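Local coordinates for 5-formyltetrahydrofolate cyclo-ligase family protein (Bacillus anthracis, PDB 2JCB) that probably catalyses the ATP-dependent cyclisation of 5-formyltetrahydrofolate to 5,10-methenyltetrahydrofolate in folate metabolism, and binds ADP and magnesium in this structure, at residues Gln19-Glu22 against His23-Leu27; Ser26-Lys29 against Glu30-Thr33; Ser42-Gln46 against Lys47-Glu51. One frame throughout, in Å; residues are numbered along the deposited sequence.

Interaction 1: residues Gln19-Glu22 against His23-Leu27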
ATOM      1  N   GLN A  19       8.435   5.621 -14.960  1.00 30.42           N
ATOM      2  CA  GLN A  19       9.776   5.019 -14.835  1.00 29.44           C
ATOM      3  C   GLN A  19       9.864   3.877 -13.826  1.00 27.99           C
ATOM      4  O   GLN A  19      10.468   2.836 -14.106  1.00 24.47           O
ATOM      5  CB  GLN A  19      10.837   6.125 -14.608  1.00 30.09           C
ATOM      6  CG  GLN A  19      12.150   5.699 -13.917  1.00 32.62           C
ATOM      7  CD  GLN A  19      12.976   6.900 -13.445  1.00 32.24           C
ATOM      8  OE1 GLN A  19      13.152   7.141 -12.244  1.00 42.20           O
ATOM      9  NE2 GLN A  19      13.468   7.658 -14.395  1.00 32.57           N
ATOM     10  N   ILE A  20       9.267   4.053 -12.638  1.00 25.90           N
ATOM     11  CA  ILE A  20       9.308   3.044 -11.600  1.00 27.70           C
ATOM     12  C   ILE A  20       8.424   1.839 -11.940  1.00 26.73           C
ATOM     13  O   ILE A  20       8.828   0.716 -11.715  1.00 27.39           O
ATOM     14  CB  ILE A  20       8.944   3.625 -10.202  1.00 27.17           C
ATOM     15  CG1 ILE A  20       9.962   4.643  -9.710  1.00 29.07           C
ATOM     16  CG2 ILE A  20       8.960   2.553  -9.200  1.00 24.11           C
ATOM     17  CD1 ILE A  20      11.319   4.027  -9.513  1.00 32.72           C
ATOM     18  N   ILE A  21       7.249   2.084 -12.504  1.00 27.50           N
ATOM     19  CA  ILE A  21       6.350   1.019 -12.991  1.00 27.60           C
ATOM     20  C   ILE A  21       7.005   0.144 -14.060  1.00 28.65           C
ATOM     21  O   ILE A  21       6.902  -1.067 -14.034  1.00 27.89           O
ATOM     22  CB  ILE A  21       4.947   1.598 -13.414  1.00 27.47           C
ATOM     23  CG1 ILE A  21       4.203   2.035 -12.143  1.00 29.59           C
ATOM     24  CG2 ILE A  21       4.101   0.522 -14.227  1.00 26.71           C
ATOM     25  CD1 ILE A  21       2.847   2.743 -12.340  1.00 28.95           C
ATOM     26  N   GLU A  22       7.719   0.780 -14.971  1.00 28.45           N
ATOM     27  CA  GLU A  22       8.487   0.121 -16.042  1.00 31.27           C
ATOM     28  C   GLU A  22       9.561  -0.758 -15.421  1.00 31.55           C
ATOM     29  O   GLU A  22       9.750  -1.902 -15.829  1.00 32.06           O
ATOM     30  CB  GLU A  22       9.130   1.157 -16.949  1.00 31.90           C
ATOM     31  CG  GLU A  22       9.936   0.595 -18.088  1.00 34.37           C
ATOM     32  CD  GLU A  22      10.258   1.657 -19.131  1.00 38.76           C
ATOM     33  OE1 GLU A  22      10.248   2.861 -18.767  1.00 40.77           O
ATOM     34  OE2 GLU A  22      10.521   1.300 -20.303  1.00 42.88           O
ATOM     35  N   HIS A  23      10.242  -0.224 -14.412  1.00 30.97           N
ATOM     36  CA  HIS A  23      11.266  -0.965 -13.711  1.00 31.26           C
ATOM     37  C   HIS A  23      10.615  -2.175 -13.012  1.00 30.71           C
ATOM     38  O   HIS A  23      11.126  -3.279 -13.100  1.00 30.74           O
ATOM     39  CB  HIS A  23      11.999  -0.051 -12.725  1.00 32.34           C
ATOM     40  CG  HIS A  23      13.242  -0.651 -12.142  1.00 36.03           C
ATOM     41  ND1 HIS A  23      13.312  -1.961 -11.711  1.00 38.55           N
ATOM     42  CD2 HIS A  23      14.465  -0.114 -11.909  1.00 38.91           C
ATOM     43  CE1 HIS A  23      14.529  -2.211 -11.262  1.00 40.23           C
ATOM     44  NE2 HIS A  23      15.245  -1.105 -11.359  1.00 39.66           N
ATOM     45  N   MET A  24       9.488  -1.963 -12.346  1.00 31.08           N
ATOM     46  CA  MET A  24       8.810  -3.027 -11.614  1.00 31.92           C
ATOM     47  C   MET A  24       8.381  -4.150 -12.555  1.00 30.78           C
ATOM     48  O   MET A  24       8.567  -5.325 -12.262  1.00 29.64           O
ATOM     49  CB  MET A  24       7.589  -2.491 -10.867  1.00 31.78           C
ATOM     50  CG  MET A  24       7.089  -3.438  -9.818  1.00 32.61           C
ATOM     51  SD  MET A  24       5.841  -2.585  -8.889  1.00 38.17           S
ATOM     52  CE  MET A  24       6.749  -1.474  -7.878  1.00 30.86           C
ATOM     53  N   ASN A  25       7.793  -3.759 -13.673  1.00 29.85           N
ATOM     54  CA  ASN A  25       7.399  -4.702 -14.708  1.00 30.21           C
ATOM     55  C   ASN A  25       8.575  -5.484 -15.300  1.00 29.18           C
ATOM     56  O   ASN A  25       8.380  -6.607 -15.780  1.00 30.88           O
ATOM     57  CB  ASN A  25       6.605  -3.984 -15.795  1.00 28.96           C
ATOM     58  CG  ASN A  25       5.181  -3.667 -15.344  1.00 31.51           C
ATOM     59  OD1 ASN A  25       4.567  -4.430 -14.594  1.00 35.48           O
ATOM     60  ND2 ASN A  25       4.645  -2.549 -15.821  1.00 35.71           N
ATOM     61  N   SER A  26       9.775  -4.901 -15.301  1.00 28.81           N
ATOM     62  CA  SER A  26      10.926  -5.610 -15.815  1.00 29.37           C
ATOM     63  C   SER A  26      11.517  -6.630 -14.841  1.00 28.80           C
ATOM     64  O   SER A  26      12.354  -7.447 -15.282  1.00 27.94           O
ATOM     65  CB  SER A  26      12.034  -4.638 -16.276  1.00 28.27           C
ATOM     66  OG  SER A  26      12.588  -4.005 -15.121  1.00 33.71           O
ATOM     67  N   LEU A  27      11.112  -6.588 -13.565  1.00 29.41           N
ATOM     68  CA  LEU A  27      11.659  -7.487 -12.543  1.00 28.35           C
ATOM     69  C   LEU A  27      11.546  -8.941 -12.964  1.00 27.92           C
ATOM     70  O   LEU A  27      10.457  -9.389 -13.315  1.00 28.04           O
ATOM     71  CB  LEU A  27      10.945  -7.349 -11.204  1.00 29.73           C
ATOM     72  CG  LEU A  27      11.393  -6.354 -10.162  1.00 32.89           C
ATOM     73  CD1 LEU A  27      10.576  -6.678  -8.876  1.00 32.16           C
ATOM     74  CD2 LEU A  27      12.910  -6.377  -9.956  1.00 30.00           C
TER

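Interaction 2: residues Ser26-Lys29 against Glu30-Thr33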
ATOM      1  N   SER A  26       9.775  -4.901 -15.301  1.00 28.81           N
ATOM      2  CA  SER A  26      10.926  -5.610 -15.815  1.00 29.37           C
ATOM      3  C   SER A  26      11.517  -6.630 -14.841  1.00 28.80           C
ATOM      4  O   SER A  26      12.354  -7.447 -15.282  1.00 27.94           O
ATOM      5  CB  SER A  26      12.034  -4.638 -16.276  1.00 28.27           C
ATOM      6  OG  SER A  26      12.588  -4.005 -15.121  1.00 33.71           O
ATOM      7  N   LEU A  27      11.112  -6.588 -13.565  1.00 29.41           N
ATOM      8  CA  LEU A  27      11.659  -7.487 -12.543  1.00 28.35           C
ATOM      9  C   LEU A  27      11.546  -8.941 -12.964  1.00 27.92           C
ATOM     10  O   LEU A  27      10.457  -9.389 -13.315  1.00 28.04           O
ATOM     11  CB  LEU A  27      10.945  -7.349 -11.204  1.00 29.73           C
ATOM     12  CG  LEU A  27      11.393  -6.354 -10.162  1.00 32.89           C
ATOM     13  CD1 LEU A  27      10.576  -6.678  -8.876  1.00 32.16           C
ATOM     14  CD2 LEU A  27      12.910  -6.377  -9.956  1.00 30.00           C
ATOM     15  N   SER A  28      12.639  -9.687 -12.882  1.00 25.59           N
ATOM     16  CA  SER A  28      12.536 -11.138 -13.070  1.00 24.57           C
ATOM     17  C   SER A  28      11.616 -11.759 -11.991  1.00 23.23           C
ATOM     18  O   SER A  28      11.424 -11.228 -10.882  1.00 25.91           O
ATOM     19  CB  SER A  28      13.912 -11.803 -13.002  1.00 24.09           C
ATOM     20  OG  SER A  28      14.487 -11.667 -11.711  1.00 25.29           O
ATOM     21  N   LYS A  29      11.127 -12.965 -12.303  1.00 23.91           N
ATOM     22  CA  LYS A  29      10.293 -13.726 -11.364  1.00 23.25           C
ATOM     23  C   LYS A  29      11.085 -14.035 -10.078  1.00 22.38           C
ATOM     24  O   LYS A  29      10.562 -13.922  -9.003  1.00 24.38           O
ATOM     25  CB  LYS A  29       9.840 -15.042 -12.064  1.00 23.83           C
ATOM     26  CG  LYS A  29       9.071 -15.968 -11.118  1.00 28.14           C
ATOM     27  CD  LYS A  29       7.735 -15.382 -10.706  1.00 26.83           C
ATOM     28  CE  LYS A  29       7.091 -16.184  -9.597  1.00 34.41           C
ATOM     29  NZ  LYS A  29       5.767 -15.623  -9.034  1.00 37.43           N
ATOM     30  N   GLU A  30      12.356 -14.435 -10.233  1.00 25.12           N
ATOM     31  CA  GLU A  30      13.263 -14.659  -9.100  1.00 24.61           C
ATOM     32  C   GLU A  30      13.402 -13.452  -8.165  1.00 25.34           C
ATOM     33  O   GLU A  30      13.255 -13.600  -6.931  1.00 26.62           O
ATOM     34  CB  GLU A  30      14.665 -15.092  -9.597  1.00 24.48           C
ATOM     35  CG  GLU A  30      15.568 -15.515  -8.448  1.00 26.57           C
ATOM     36  CD  GLU A  30      16.183 -14.328  -7.691  1.00 25.36           C
ATOM     37  OE1 GLU A  30      16.509 -13.321  -8.343  1.00 30.63           O
ATOM     38  OE2 GLU A  30      16.342 -14.396  -6.453  1.00 28.09           O
ATOM     39  N   ARG A  31      13.604 -12.266  -8.736  1.00 24.58           N
ATOM     40  CA  ARG A  31      13.691 -11.021  -7.931  1.00 24.88           C
ATOM     41  C   ARG A  31      12.356 -10.697  -7.235  1.00 25.41           C
ATOM     42  O   ARG A  31      12.296 -10.425  -6.035  1.00 26.11           O
ATOM     43  CB  ARG A  31      14.142  -9.831  -8.800  1.00 26.06           C
ATOM     44  CG  ARG A  31      15.613  -9.749  -9.128  1.00 26.90           C
ATOM     45  CD  ARG A  31      16.486  -9.453  -7.911  1.00 29.78           C
ATOM     46  NE  ARG A  31      16.794 -10.697  -7.196  1.00 30.12           N
ATOM     47  CZ  ARG A  31      17.454 -10.778  -6.040  1.00 32.53           C
ATOM     48  NH1 ARG A  31      17.670 -11.971  -5.480  1.00 30.61           N
ATOM     49  NH2 ARG A  31      17.908  -9.676  -5.455  1.00 30.75           N
ATOM     50  N   TYR A  32      11.256 -10.714  -7.982  1.00 25.29           N
ATOM     51  CA  TYR A  32       9.918 -10.577  -7.358  1.00 26.04           C
ATOM     52  C   TYR A  32       9.733 -11.503  -6.170  1.00 27.12           C
ATOM     53  O   TYR A  32       9.293 -11.042  -5.107  1.00 26.78           O
ATOM     54  CB  TYR A  32       8.850 -10.843  -8.438  1.00 27.17           C
ATOM     55  CG  TYR A  32       7.480 -10.943  -7.904  1.00 26.90           C
ATOM     56  CD1 TYR A  32       6.757  -9.803  -7.551  1.00 29.13           C
ATOM     57  CD2 TYR A  32       6.874 -12.193  -7.809  1.00 30.48           C
ATOM     58  CE1 TYR A  32       5.483  -9.927  -7.030  1.00 25.71           C
ATOM     59  CE2 TYR A  32       5.613 -12.323  -7.296  1.00 31.11           C
ATOM     60  CZ  TYR A  32       4.917 -11.187  -6.933  1.00 26.08           C
ATOM     61  OH  TYR A  32       3.669 -11.399  -6.466  1.00 31.66           O
ATOM     62  N   THR A  33      10.036 -12.793  -6.349  1.00 26.77           N
ATOM     63  CA  THR A  33       9.763 -13.790  -5.320  1.00 27.22           C
ATOM     64  C   THR A  33      10.683 -13.560  -4.118  1.00 26.98           C
ATOM     65  O   THR A  33      10.203 -13.463  -2.989  1.00 28.86           O
ATOM     66  CB  THR A  33       9.923 -15.196  -5.850  1.00 28.20           C
ATOM     67  OG1 THR A  33       9.022 -15.418  -6.947  1.00 29.65           O
ATOM     68  CG2 THR A  33       9.695 -16.255  -4.753  1.00 28.52           C
TER
HETATM   69  O   HOH W   1      16.934 -13.119 -10.935  1.00 43.70           O
HETATM   70  O   HOH W   2       6.463 -15.576  -6.493  1.00 30.91           O

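Interaction 3: residues Ser42-Gln46 against Lys47-Glu51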
ATOM      1  N   SER A  42      10.679  -9.077   7.091  1.00 29.28           N
ATOM      2  CA  SER A  42      11.051  -7.909   7.913  1.00 27.90           C
ATOM      3  C   SER A  42       9.780  -7.264   8.514  1.00 28.89           C
ATOM      4  O   SER A  42       9.742  -6.923   9.709  1.00 27.64           O
ATOM      5  CB  SER A  42      11.795  -6.915   7.052  1.00 30.18           C
ATOM      6  OG  SER A  42      12.164  -5.723   7.776  1.00 34.37           O
ATOM      7  N   LEU A  43       8.729  -7.163   7.698  1.00 28.61           N
ATOM      8  CA  LEU A  43       7.396  -6.722   8.221  1.00 28.56           C
ATOM      9  C   LEU A  43       6.969  -7.464   9.489  1.00 28.59           C
ATOM     10  O   LEU A  43       6.554  -6.807  10.458  1.00 28.45           O
ATOM     11  CB  LEU A  43       6.273  -6.930   7.166  1.00 29.98           C
ATOM     12  CG  LEU A  43       4.822  -6.727   7.733  1.00 29.72           C
ATOM     13  CD1 LEU A  43       4.651  -5.252   8.109  1.00 32.53           C
ATOM     14  CD2 LEU A  43       3.834  -7.054   6.562  1.00 30.21           C
ATOM     15  N   TYR A  44       7.046  -8.807   9.503  1.00 28.68           N
ATOM     16  CA  TYR A  44       6.509  -9.582  10.603  1.00 28.89           C
ATOM     17  C   TYR A  44       7.340  -9.382  11.873  1.00 29.94           C
ATOM     18  O   TYR A  44       6.903  -9.744  12.932  1.00 32.04           O
ATOM     19  CB  TYR A  44       6.511 -11.053  10.265  1.00 28.76           C
ATOM     20  CG  TYR A  44       5.769 -11.430   8.991  1.00 26.28           C
ATOM     21  CD1 TYR A  44       4.720 -10.634   8.504  1.00 27.44           C
ATOM     22  CD2 TYR A  44       6.185 -12.542   8.244  1.00 27.86           C
ATOM     23  CE1 TYR A  44       4.050 -10.971   7.301  1.00 30.33           C
ATOM     24  CE2 TYR A  44       5.526 -12.917   7.046  1.00 31.72           C
ATOM     25  CZ  TYR A  44       4.458 -12.123   6.583  1.00 31.74           C
ATOM     26  OH  TYR A  44       3.803 -12.466   5.392  1.00 30.22           O
ATOM     27  N   GLU A  45       8.549  -8.847  11.740  1.00 28.99           N
ATOM     28  CA  GLU A  45       9.379  -8.535  12.925  1.00 29.14           C
ATOM     29  C   GLU A  45       9.047  -7.182  13.565  1.00 28.62           C
ATOM     30  O   GLU A  45       9.557  -6.894  14.652  1.00 27.89           O
ATOM     31  CB  GLU A  45      10.852  -8.551  12.552  1.00 29.65           C
ATOM     32  CG  GLU A  45      11.358  -9.942  12.189  1.00 31.70           C
ATOM     33  CD  GLU A  45      12.873 -10.006  12.197  1.00 38.50           C
ATOM     34  OE1 GLU A  45      13.516  -8.923  12.121  1.00 41.52           O
ATOM     35  OE2 GLU A  45      13.425 -11.120  12.288  1.00 37.05           O
ATOM     36  N   GLN A  46       8.244  -6.362  12.879  1.00 27.61           N
ATOM     37  CA  GLN A  46       7.962  -4.984  13.298  1.00 27.65           C
ATOM     38  C   GLN A  46       6.985  -4.999  14.476  1.00 28.55           C
ATOM     39  O   GLN A  46       5.998  -5.813  14.522  1.00 29.10           O
ATOM     40  CB  GLN A  46       7.441  -4.075  12.133  1.00 27.73           C
ATOM     41  CG  GLN A  46       8.409  -3.984  10.895  1.00 27.64           C
ATOM     42  CD  GLN A  46       9.798  -3.600  11.285  1.00 28.62           C
ATOM     43  OE1 GLN A  46      10.018  -2.570  11.912  1.00 32.22           O
ATOM     44  NE2 GLN A  46      10.773  -4.451  10.947  1.00 29.57           N
ATOM     45  N   LYS A  47       7.287  -4.148  15.459  1.00 27.34           N
ATOM     46  CA  LYS A  47       6.400  -4.009  16.629  1.00 27.96           C
ATOM     47  C   LYS A  47       4.938  -3.736  16.216  1.00 28.93           C
ATOM     48  O   LYS A  47       4.025  -4.314  16.797  1.00 29.57           O
ATOM     49  CB  LYS A  47       6.937  -2.908  17.531  1.00 27.53           C
ATOM     50  CG  LYS A  47       6.052  -2.536  18.714  1.00 28.92           C
ATOM     51  CD  LYS A  47       6.784  -1.411  19.487  1.00 31.15           C
ATOM     52  CE  LYS A  47       5.858  -0.707  20.472  1.00 33.80           C
ATOM     53  NZ  LYS A  47       5.820  -1.515  21.684  1.00 37.16           N
ATOM     54  N   GLU A  48       4.726  -2.863  15.244  1.00 29.29           N
ATOM     55  CA  GLU A  48       3.380  -2.489  14.853  1.00 32.60           C
ATOM     56  C   GLU A  48       2.620  -3.614  14.159  1.00 32.30           C
ATOM     57  O   GLU A  48       1.402  -3.644  14.253  1.00 33.58           O
ATOM     58  CB  GLU A  48       3.335  -1.214  14.028  1.00 33.35           C
ATOM     59  CG  GLU A  48       4.091  -1.295  12.754  1.00 35.72           C
ATOM     60  CD  GLU A  48       5.508  -0.763  12.874  1.00 38.99           C
ATOM     61  OE1 GLU A  48       6.226  -1.093  13.847  1.00 35.93           O
ATOM     62  OE2 GLU A  48       5.905  -0.014  11.967  1.00 39.37           O
ATOM     63  N   TRP A  49       3.331  -4.559  13.535  1.00 31.61           N
ATOM     64  CA  TRP A  49       2.690  -5.806  13.050  1.00 31.20           C
ATOM     65  C   TRP A  49       2.244  -6.675  14.202  1.00 31.37           C
ATOM     66  O   TRP A  49       1.077  -7.059  14.312  1.00 30.49           O
ATOM     67  CB  TRP A  49       3.662  -6.601  12.143  1.00 31.13           C
ATOM     68  CG  TRP A  49       3.125  -7.977  11.777  1.00 30.77           C
ATOM     69  CD1 TRP A  49       3.311  -9.132  12.455  1.00 31.37           C
ATOM     70  CD2 TRP A  49       2.227  -8.279  10.691  1.00 30.83           C
ATOM     71  NE1 TRP A  49       2.630 -10.167  11.833  1.00 33.92           N
ATOM     72  CE2 TRP A  49       1.965  -9.662  10.740  1.00 31.33           C
ATOM     73  CE3 TRP A  49       1.664  -7.506   9.665  1.00 30.64           C
ATOM     74  CZ2 TRP A  49       1.123 -10.313   9.799  1.00 30.43           C
ATOM     75  CZ3 TRP A  49       0.825  -8.140   8.723  1.00 32.20           C
ATOM     76  CH2 TRP A  49       0.555  -9.526   8.820  1.00 31.58           C
ATOM     77  N   ALA A  50       3.199  -6.967  15.092  1.00 30.31           N
ATOM     78  CA  ALA A  50       2.942  -7.841  16.190  1.00 30.36           C
ATOM     79  C   ALA A  50       1.749  -7.345  17.003  1.00 31.13           C
ATOM     80  O   ALA A  50       0.911  -8.135  17.417  1.00 31.40           O
ATOM     81  CB  ALA A  50       4.192  -7.949  17.059  1.00 30.50           C
ATOM     82  N   GLU A  51       1.674  -6.030  17.208  1.00 30.35           N
ATOM     83  CA  GLU A  51       0.657  -5.444  18.078  1.00 30.57           C
ATOM     84  C   GLU A  51      -0.732  -5.188  17.442  1.00 30.40           C
ATOM     85  O   GLU A  51      -1.744  -5.062  18.202  1.00 30.04           O
ATOM     86  CB  GLU A  51       1.175  -4.156  18.714  1.00 30.11           C
ATOM     87  CG  GLU A  51       2.257  -4.428  19.744  1.00 32.21           C
ATOM     88  CD  GLU A  51       2.782  -3.158  20.386  1.00 36.50           C
ATOM     89  OE1 GLU A  51       2.427  -2.055  19.915  1.00 39.87           O
ATOM     90  OE2 GLU A  51       3.550  -3.269  21.367  1.00 39.75           O
TER

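Interaction 1: residues Gln19-Glu22 against His23-Leu27
The carbonyl of I20 takes the backbone N-H of M24, with M24 N 2.8 Å from I20 O, in an i to i+4 bond of the last two turns of helix 6-26, the long helix at the start of the chain. The same alpha-helical spacing joins H23 N to Q19 O at 3.1 Å and N25 N to I21 O at 2.9 Å, the latter nearly straight at 168°. One residue on, the bond from S26 N to E22 O is weak: the atoms are 3.0 Å apart but the angle at the hydrogen drops to 135°.

Among the side chains, I21 and N25 lie alongside one another and point the same way. The methyl CG2 of I21 is 3.5 Å from the amide ND2 of N25. That nitrogen also comes near I21 O, but at an angle too poor for a bond; the carbonyl takes N25 N.

Two residues face the protein interior. I20 rests on V135, and the M24 side chain packs on Q170. I21 instead touches Y146, a residue of the ADP pocket, although its own side chain stays about 9 Å from the nucleotide. The ring of H23 stacks on that of F169.

Beyond the regular bonding, M24 O accepts from L27 N at 3.1 Å and also from the side-chain ND2 of N63. S26 sets its hydroxyl between its own backbone N and carbonyl carbon, chi1 69°, which bends it back along the helix until S26 OG lies 2.6 Å from H23 O.

Interaction 2: residues Ser26-Lys29 against Glu30-Thr33
S28 OG accepts the backbone N-H of R31, with OG and R31 N 3.2 Å apart, and this is a capping bond to an amide of the helix's first turn. The hydroxyl gets into position because OG sits between the backbone N and carbonyl carbon of S28, chi1 65°. The same OG hydrogen-bonds water 1, which in turn donates to E30 OE1 at 2.6 Å.

That carboxylate is gripped side-on by R31: NE reaches E30 OE1 at 2.9 Å and NH1 reaches E30 OE2, also at 2.9 Å. Both oxygens lie close to the guanidinium plane and are met on their syn sides. E30 OE2 has a further partner in the hydroxyl of T34, so each carboxylate oxygen has two partners.

The backbone carbonyls are used as well. S28 O takes Y32 N at 2.9 Å, almost straight at 174°, and K29 O takes T33 N at 2.9 Å. Water 2 links T33 OG1 to the ammonium of K29, whose chain bends at chi2 to come round. There NZ lies 3.7 Å from Y32 CE2, at the ring edge and near its plane rather than over a face.

On the inner side, L27 crosses R31 at about a right angle, its CD2 3.8 Å from R31 CB. L27 and Y32 both lean on Y167, which seats this corner on the rest of the protein. With its hydroxyl-to-amide bond three residues on, S28 is a classic serine N-cap, here opening helix 29-44.

Interaction 3: residues Ser42-Gln46 against Lys47-Glu51
W49 packs its indole against Y44 and L43 of the preceding helix. Its CG is anti to the backbone N (chi1 172°), and this swings the ring system toward those two residues. The edge atom CD1 of Y44 sits over one face of the indole near its rim, 3.7 Å from W49 CE2. The two side chains run side by side, but their planes meet at 45° and the centroids of the Y44 ring and the six-membered ring of W49 are 5.1 Å apart, an oblique pair. Closer to the backbone, Y44 CA lies over the face of the five-membered ring of W49 in a CH-pi contact, 4.0 Å from its centroid. L43 crosses the indole at about a right angle, with its CG 3.8 Å from W49 CE3.

A short turn joins two consecutive helices: after helix 29-44, Q46 is the N-cap residue that leads into helix 47-51. Both helices lie against a mixed sheet consistent with a Rossmann-like fold, where L43 reaches I131, L163 and I188 on three neighbouring strands, while L43 and W49 share I70 of helix 68-76.

Of the hydrogen bonds, Q46 O receives A50 N at 3.1 Å, nearly straight at 173°, with only a weak addition from W49 N. The side-chain amide of Q46 folds back, NE2 donating to S42 O at 3.0 Å. E45 N meets that carbonyl from the opposite face of its plane. The indole NE1 donates to E77.

K186 serves both Q46 OE1, by a hydrogen bond, and E48 OE2, by a salt bridge. On the outer surface, K47 NZ forms a salt bridge with E51 OE2 at 2.9 Å.

Overall arrangement
From the N terminus the chain runs along helix 6-26, and interaction 1 lies in its final turns, near the ADP pocket, with I21 touching Y146. Interaction 2 follows at once: S26 and L27 belong to both, and the centres are only about 10 Å apart, so the two together carry the chain round the corner into helix 29-44. That helix continues to interaction 3, at its far end, whose centre is about 25 Å from that of interaction 2. Each contact is local and closes no long loop; none encloses or crosses another. Interactions 1 and 2 overlap, and interaction 3 follows in series; together they lead from the first helix, through two turns, to helices 29-44 and 47-51.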